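Local atomic coordinates of prolyl oligopeptidase (Novosphingobium capsulatum, PDB entry 1YR2), a protein that probably hydrolyses Pro-Xaa and, less readily, Ala-Xaa bonds in oligopeptides, as a serine endopeptidase of the S9A family. Residues 627-630 against 631-635. Sequence-based numbering, arbitrary orientation.
Sequences ADWR and VLRRY
Trp629 and Arg633 lie side by side, one turn apart on the short alpha-helix 626-633 of the alpha/beta-hydrolase domain. Their i to i+4 pairing is a CH-pi contact. Arg633 CB sits over one face of the indole, 4.0 Å from the centroid of the Trp629 six-membered ring. One bond further out, Arg633 CG is 3.7 Å from Trp629 CH2, near the rim; it is brought there by lying anti to the backbone N (chi1 174°). Arg633 CD still touches the same carbon at 4.1 Å. The chain is bent about the CB-CG bond (chi2 61°), and the guanidinium passes beyond the ring. Its plane is turned 77° from the indole plane; the ring is met by CB, CG and CD. The backbone pairs the same two residues: Arg633 N donates to Trp629 O at 2.8 Å. The indole also packs on Phe53, Glu55 and Val57, which ties the helix to the N-terminal part of the chain. Arg630 NH1 bridges to Glu55 in strand 55-58, and NH2 pairs with Glu626 within the helix.

On another side of the helix, Arg634 runs extended alongside Arg630 O, with its CG 3.4 Å from that oxygen. The bond from Arg634 N to Arg630 O is weak. The oxygen lies 3.4 Å above the Arg634 guanidinium plane, toward the edge of the group and not over its centre. A water donates to Ala627 O at 2.8 Å and weakly accepts from Arg634 NH1 at 3.5 Å.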
ATOM      1  N   ALA A 627     -16.416 -26.762 -17.161  1.00 16.14           N
ATOM      2  CA  ALA A 627     -15.284 -26.118 -17.816  1.00 15.38           C
ATOM      3  C   ALA A 627     -14.373 -25.364 -16.819  1.00 15.33           C
ATOM      4  O   ALA A 627     -13.135 -25.429 -16.926  1.00 14.23           O
ATOM      5  CB  ALA A 627     -15.778 -25.182 -18.850  1.00 17.42           C
ATOM      6  N   ASP A 628     -14.968 -24.681 -15.833  1.00 14.14           N
ATOM      7  CA  ASP A 628     -14.166 -23.927 -14.843  1.00 13.93           C
ATOM      8  C   ASP A 628     -13.425 -24.921 -13.931  1.00 12.05           C
ATOM      9  O   ASP A 628     -12.312 -24.673 -13.516  1.00 11.30           O
ATOM     10  CB  ASP A 628     -15.029 -23.049 -13.946  1.00 13.73           C
ATOM     11  CG  ASP A 628     -15.629 -21.853 -14.662  1.00 16.48           C
ATOM     12  OD1 ASP A 628     -15.549 -21.792 -15.888  1.00 15.44           O
ATOM     13  OD2 ASP A 628     -16.225 -20.939 -14.046  1.00 15.67           O
ATOM     14  N   TRP A 629     -14.086 -26.016 -13.598  1.00 12.29           N
ATOM     15  CA  TRP A 629     -13.493 -27.082 -12.809  1.00 12.49           C
ATOM     16  C   TRP A 629     -12.243 -27.658 -13.510  1.00 13.48           C
ATOM     17  O   TRP A 629     -11.217 -27.885 -12.848  1.00 13.61           O
ATOM     18  CB  TRP A 629     -14.531 -28.173 -12.482  1.00 13.09           C
ATOM     19  CG  TRP A 629     -13.994 -29.246 -11.559  1.00 12.87           C
ATOM     20  CD1 TRP A 629     -14.164 -29.321 -10.220  1.00 15.50           C
ATOM     21  CD2 TRP A 629     -13.229 -30.391 -11.929  1.00 13.72           C
ATOM     22  NE1 TRP A 629     -13.533 -30.432  -9.722  1.00 14.96           N
ATOM     23  CE2 TRP A 629     -12.949 -31.112 -10.753  1.00 13.39           C
ATOM     24  CE3 TRP A 629     -12.743 -30.883 -13.138  1.00 13.09           C
ATOM     25  CZ2 TRP A 629     -12.211 -32.294 -10.751  1.00 13.27           C
ATOM     26  CZ3 TRP A 629     -11.974 -32.062 -13.137  1.00 15.45           C
ATOM     27  CH2 TRP A 629     -11.713 -32.746 -11.934  1.00 16.12           C
ATOM     28  N   ARG A 630     -12.298 -27.867 -14.818  1.00 12.79           N
ATOM     29  CA  ARG A 630     -11.170 -28.459 -15.529  1.00 14.27           C
ATOM     30  C   ARG A 630      -9.984 -27.510 -15.536  1.00 14.31           C
ATOM     31  O   ARG A 630      -8.832 -27.948 -15.405  1.00 15.24           O
ATOM     32  CB  ARG A 630     -11.524 -28.835 -16.965  1.00 13.93           C
ATOM     33  CG  ARG A 630     -12.447 -30.030 -17.065  1.00 15.88           C
ATOM     34  CD  ARG A 630     -12.570 -30.536 -18.510  1.00 17.87           C
ATOM     35  NE  ARG A 630     -13.736 -31.389 -18.642  1.00 20.57           N
ATOM     36  CZ  ARG A 630     -13.853 -32.628 -18.157  1.00 23.70           C
ATOM     37  NH1 ARG A 630     -12.871 -33.236 -17.512  1.00 25.18           N
ATOM     38  NH2 ARG A 630     -14.989 -33.275 -18.350  1.00 26.27           N
ATOM     39  N   VAL A 631     -10.264 -26.220 -15.676  1.00 13.35           N
ATOM     40  CA  VAL A 631      -9.205 -25.204 -15.611  1.00 13.42           C
ATOM     41  C   VAL A 631      -8.555 -25.258 -14.208  1.00 12.43           C
ATOM     42  O   VAL A 631      -7.312 -25.262 -14.096  1.00 13.00           O
ATOM     43  CB  VAL A 631      -9.791 -23.816 -15.894  1.00 13.73           C
ATOM     44  CG1 VAL A 631      -8.882 -22.660 -15.385  1.00 16.12           C
ATOM     45  CG2 VAL A 631     -10.074 -23.674 -17.330  1.00 15.86           C
ATOM     46  N   LEU A 632      -9.376 -25.330 -13.156  1.00 12.63           N
ATOM     47  CA  LEU A 632      -8.869 -25.315 -11.768  1.00 12.43           C
ATOM     48  C   LEU A 632      -8.059 -26.586 -11.454  1.00 12.80           C
ATOM     49  O   LEU A 632      -7.029 -26.523 -10.770  1.00 11.95           O
ATOM     50  CB  LEU A 632     -10.003 -25.169 -10.719  1.00 11.43           C
ATOM     51  CG  LEU A 632     -10.708 -23.810 -10.667  1.00 12.43           C
ATOM     52  CD1 LEU A 632     -12.066 -23.937 -10.041  1.00 12.13           C
ATOM     53  CD2 LEU A 632      -9.858 -22.843  -9.924  1.00 12.09           C
ATOM     54  N   ARG A 633      -8.545 -27.720 -11.955  1.00 13.01           N
ATOM     55  CA  ARG A 633      -7.909 -29.022 -11.690  1.00 13.13           C
ATOM     56  C   ARG A 633      -6.494 -29.057 -12.272  1.00 13.05           C
ATOM     57  O   ARG A 633      -5.632 -29.704 -11.747  1.00 12.33           O
ATOM     58  CB  ARG A 633      -8.778 -30.171 -12.255  1.00 14.12           C
ATOM     59  CG  ARG A 633      -8.181 -31.537 -12.178  1.00 14.48           C
ATOM     60  CD  ARG A 633      -7.907 -31.935 -10.793  1.00 13.12           C
ATOM     61  NE  ARG A 633      -7.307 -33.267 -10.670  1.00 14.85           N
ATOM     62  CZ  ARG A 633      -5.995 -33.493 -10.645  1.00 16.79           C
ATOM     63  NH1 ARG A 633      -5.129 -32.510 -10.831  1.00 15.65           N
ATOM     64  NH2 ARG A 633      -5.531 -34.738 -10.466  1.00 19.18           N
ATOM     65  N   ARG A 634      -6.246 -28.332 -13.341  1.00 13.29           N
ATOM     66  CA  ARG A 634      -4.923 -28.320 -13.965  1.00 14.01           C
ATOM     67  C   ARG A 634      -3.849 -27.663 -13.111  1.00 13.83           C
ATOM     68  O   ARG A 634      -2.691 -27.955 -13.294  1.00 13.15           O
ATOM     69  CB  ARG A 634      -4.966 -27.606 -15.328  1.00 14.46           C
ATOM     70  CG  ARG A 634      -5.645 -28.420 -16.393  1.00 18.62           C
ATOM     71  CD  ARG A 634      -6.101 -27.618 -17.622  1.00 22.60           C
ATOM     72  NE  ARG A 634      -6.961 -28.446 -18.484  1.00 25.68           N
ATOM     73  CZ  ARG A 634      -8.037 -28.033 -19.168  1.00 25.81           C
ATOM     74  NH1 ARG A 634      -8.455 -26.759 -19.155  1.00 25.12           N
ATOM     75  NH2 ARG A 634      -8.735 -28.927 -19.854  1.00 25.74           N
ATOM     76  N   TYR A 635      -4.237 -26.811 -12.169  1.00 13.16           N
ATOM     77  CA  TYR A 635      -3.242 -26.119 -11.323  1.00 14.42           C
ATOM     78  C   TYR A 635      -3.421 -26.143  -9.815  1.00 14.95           C
ATOM     79  O   TYR A 635      -2.519 -25.693  -9.079  1.00 14.77           O
ATOM     80  CB  TYR A 635      -3.027 -24.696 -11.816  1.00 14.25           C
ATOM     81  CG  TYR A 635      -4.159 -23.717 -11.568  1.00 14.71           C
ATOM     82  CD1 TYR A 635      -4.358 -23.154 -10.320  1.00 12.15           C
ATOM     83  CD2 TYR A 635      -5.002 -23.312 -12.595  1.00 12.00           C
ATOM     84  CE1 TYR A 635      -5.346 -22.218 -10.087  1.00 13.33           C
ATOM     85  CE2 TYR A 635      -6.039 -22.376 -12.367  1.00 11.84           C
ATOM     86  CZ  TYR A 635      -6.200 -21.834 -11.105  1.00 10.10           C
ATOM     87  OH  TYR A 635      -7.180 -20.886 -10.813  1.00 12.95           O
TER
HETATM   88  O   HOH W   1     -11.847 -26.020 -19.326  1.00 31.91           O